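Local coordinates for sensor protein (Geobacter sulfurreducens, PDB 3H7M), which probably acts as a sensor histidine kinase, this chain being its sensor domain, built like a periplasmic solute-binding protein, at residues A[12-17]-A[51-56]. Numbering follows the deposited sequence.
Sequences TIVVGG and TVEFRL
Ile13 and Val15 sit opposite Val52 and Phe54 in the parallel pair formed by strands 13-17 and 52-56, with helix 36-48 in the connection between them: a beta-alpha-beta crossover at the edge of the mixed sheet in this periplasmic-binding-protein-like sensor domain. Four backbone hydrogen bonds join the strands. Ile13 N donates to Thr51 O at 2.7 Å, while Ile13 O receives Glu53 N. Val15 N gives a nearly straight bond to Glu53 O (174° at the hydrogen), and Val15 O accepts Arg55 N at 2.7 Å. Both polar backbone atoms of Ile13 and of Val15 are thus satisfied by strand 52-56, whereas Val14 N turns the other way, to Asp72 OD2. On the face of Val15 and Phe54, the two side chains lie side by side, Val15 CB 3.8 Å from Phe54 CD1; helix 36-48 packs on Phe54 through Val38, Thr41 and Arg42. On the other face of the sheet, Val14 CG1 touches Arg55 CD at 3.4 Å, and Val14 CG2 stands over the centre of the guanidinium. At the strand entrance, Thr12 CG2, anti to its backbone N (chi1 -76° for OG1), rests on Glu53 CB at 3.8 Å. A glycine in place of Thr12 would probably leave the Glu53 CB methylene without this methyl cover and open a small gap beside it. Arg55 NE pairs with Glu53 OE2 in a salt bridge of 2.6 Å, the oxygen lying near the guanidinium plane while NE approaches from above the carboxylate plane, 46° out of it.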
ATOM      1  N   THR A  12      22.447 -10.171  -3.367  1.00 67.56           N
ATOM      2  CA  THR A  12      21.068 -10.247  -2.892  1.00 61.37           C
ATOM      3  C   THR A  12      20.384  -8.888  -2.766  1.00 57.36           C
ATOM      4  O   THR A  12      20.894  -7.978  -2.104  1.00 53.48           O
ATOM      5  CB  THR A  12      20.985 -10.926  -1.513  1.00 62.91           C
ATOM      6  OG1 THR A  12      21.155 -12.341  -1.668  1.00 59.73           O
ATOM      7  CG2 THR A  12      19.632 -10.633  -0.847  1.00 60.07           C
ATOM      8  N   ILE A  13      19.230  -8.754  -3.412  1.00 53.28           N
ATOM      9  CA  ILE A  13      18.469  -7.513  -3.325  1.00 51.46           C
ATOM     10  C   ILE A  13      17.524  -7.646  -2.138  1.00 52.96           C
ATOM     11  O   ILE A  13      16.794  -8.644  -2.012  1.00 51.56           O
ATOM     12  CB  ILE A  13      17.636  -7.250  -4.588  1.00 48.00           C
ATOM     13  CG1 ILE A  13      18.556  -6.886  -5.745  1.00 49.62           C
ATOM     14  CG2 ILE A  13      16.667  -6.113  -4.351  1.00 48.88           C
ATOM     15  CD1 ILE A  13      19.343  -8.058  -6.257  1.00 66.52           C
ATOM     16  N   VAL A  14      17.557  -6.650  -1.263  1.00 48.09           N
ATOM     17  CA  VAL A  14      16.708  -6.660  -0.084  1.00 49.32           C
ATOM     18  C   VAL A  14      15.453  -5.862  -0.338  1.00 50.28           C
ATOM     19  O   VAL A  14      15.513  -4.666  -0.632  1.00 50.57           O
ATOM     20  CB  VAL A  14      17.428  -6.093   1.118  1.00 42.65           C
ATOM     21  CG1 VAL A  14      16.467  -5.980   2.293  1.00 45.82           C
ATOM     22  CG2 VAL A  14      18.568  -7.014   1.472  1.00 47.94           C
ATOM     23  N   VAL A  15      14.318  -6.540  -0.204  1.00 47.98           N
ATOM     24  CA  VAL A  15      13.024  -5.937  -0.467  1.00 46.93           C
ATOM     25  C   VAL A  15      12.245  -5.485   0.758  1.00 48.05           C
ATOM     26  O   VAL A  15      11.880  -6.289   1.631  1.00 44.34           O
ATOM     27  CB  VAL A  15      12.141  -6.890  -1.270  1.00 40.21           C
ATOM     28  CG1 VAL A  15      10.946  -6.125  -1.823  1.00 34.36           C
ATOM     29  CG2 VAL A  15      12.957  -7.524  -2.385  1.00 45.53           C
ATOM     30  N   GLY A  16      11.988  -4.183   0.803  1.00 40.57           N
ATOM     31  CA  GLY A  16      11.246  -3.630   1.912  1.00 46.04           C
ATOM     32  C   GLY A  16       9.762  -3.575   1.597  1.00 44.76           C
ATOM     33  O   GLY A  16       9.357  -3.591   0.428  1.00 42.37           O
ATOM     34  N   GLY A  17       8.950  -3.516   2.645  1.00 45.87           N
ATOM     35  CA  GLY A  17       7.511  -3.442   2.467  1.00 45.11           C
ATOM     36  C   GLY A  17       6.843  -3.395   3.816  1.00 42.79           C
ATOM     37  O   GLY A  17       7.508  -3.520   4.851  1.00 46.26           O
ATOM     38  N   THR A  51      18.258 -12.362  -6.857  1.00 50.45           N
ATOM     39  CA  THR A  51      18.101 -13.081  -5.614  1.00 48.52           C
ATOM     40  C   THR A  51      17.580 -12.005  -4.682  1.00 45.19           C
ATOM     41  O   THR A  51      18.173 -10.925  -4.567  1.00 44.35           O
ATOM     42  CB  THR A  51      19.426 -13.633  -5.110  1.00 54.99           C
ATOM     43  OG1 THR A  51      19.619 -14.942  -5.660  1.00 56.44           O
ATOM     44  CG2 THR A  51      19.430 -13.712  -3.587  1.00 60.77           C
ATOM     45  N   VAL A  52      16.467 -12.288  -4.025  1.00 40.88           N
ATOM     46  CA  VAL A  52      15.860 -11.306  -3.139  1.00 44.55           C
ATOM     47  C   VAL A  52      15.619 -11.807  -1.722  1.00 49.91           C
ATOM     48  O   VAL A  52      15.378 -12.989  -1.501  1.00 48.05           O
ATOM     49  CB  VAL A  52      14.498 -10.847  -3.703  1.00 43.87           C
ATOM     50  CG1 VAL A  52      14.674 -10.208  -5.059  1.00 31.47           C
ATOM     51  CG2 VAL A  52      13.559 -12.044  -3.816  1.00 41.55           C
ATOM     52  N   GLU A  53      15.681 -10.888  -0.766  1.00 51.32           N
ATOM     53  CA  GLU A  53      15.419 -11.201   0.631  1.00 51.59           C
ATOM     54  C   GLU A  53      14.302 -10.246   1.000  1.00 53.07           C
ATOM     55  O   GLU A  53      14.415  -9.051   0.740  1.00 51.17           O
ATOM     56  CB  GLU A  53      16.631 -10.896   1.506  1.00 51.66           C
ATOM     57  CG  GLU A  53      16.422 -11.226   2.968  1.00 67.66           C
ATOM     58  CD  GLU A  53      17.493 -10.635   3.884  1.00 77.10           C
ATOM     59  OE1 GLU A  53      18.698 -10.758   3.569  1.00 75.65           O
ATOM     60  OE2 GLU A  53      17.120 -10.059   4.929  1.00 83.01           O
ATOM     61  N   PHE A  54      13.221 -10.751   1.581  1.00 53.47           N
ATOM     62  CA  PHE A  54      12.121  -9.871   1.965  1.00 49.95           C
ATOM     63  C   PHE A  54      12.294  -9.440   3.404  1.00 52.30           C
ATOM     64  O   PHE A  54      12.611 -10.247   4.272  1.00 51.63           O
ATOM     65  CB  PHE A  54      10.767 -10.578   1.811  1.00 42.93           C
ATOM     66  CG  PHE A  54      10.331 -10.772   0.373  1.00 42.00           C
ATOM     67  CD1 PHE A  54       9.768  -9.715  -0.350  1.00 35.47           C
ATOM     68  CD2 PHE A  54      10.450 -12.019  -0.242  1.00 33.63           C
ATOM     69  CE1 PHE A  54       9.324  -9.895  -1.668  1.00 44.57           C
ATOM     70  CE2 PHE A  54      10.013 -12.216  -1.558  1.00 42.10           C
ATOM     71  CZ  PHE A  54       9.444 -11.150  -2.278  1.00 37.68           C
ATOM     72  N   ARG A  55      12.130  -8.145   3.643  1.00 55.95           N
ATOM     73  CA  ARG A  55      12.210  -7.596   4.987  1.00 53.56           C
ATOM     74  C   ARG A  55      10.989  -6.700   5.160  1.00 52.78           C
ATOM     75  O   ARG A  55      11.048  -5.485   4.943  1.00 52.93           O
ATOM     76  CB  ARG A  55      13.495  -6.792   5.190  1.00 58.98           C
ATOM     77  CG  ARG A  55      14.735  -7.649   5.388  1.00 72.53           C
ATOM     78  CD  ARG A  55      15.964  -6.769   5.573  1.00 81.88           C
ATOM     79  NE  ARG A  55      17.212  -7.530   5.552  1.00 85.23           N
ATOM     80  CZ  ARG A  55      18.423  -6.977   5.526  1.00 85.82           C
ATOM     81  NH1 ARG A  55      18.547  -5.653   5.516  1.00 80.57           N
ATOM     82  NH2 ARG A  55      19.506  -7.746   5.505  1.00 85.82           N
ATOM     83  N   LEU A  56       9.869  -7.309   5.528  1.00 45.76           N
ATOM     84  CA  LEU A  56       8.646  -6.546   5.714  1.00 52.45           C
ATOM     85  C   LEU A  56       8.634  -6.004   7.127  1.00 53.92           C
ATOM     86  O   LEU A  56       9.011  -6.701   8.066  1.00 52.58           O
ATOM     87  CB  LEU A  56       7.425  -7.434   5.485  1.00 54.18           C
ATOM     88  CG  LEU A  56       7.320  -8.089   4.109  1.00 52.46           C
ATOM     89  CD1 LEU A  56       6.044  -8.920   4.036  1.00 48.95           C
ATOM     90  CD2 LEU A  56       7.329  -7.011   3.038  1.00 50.32           C
TER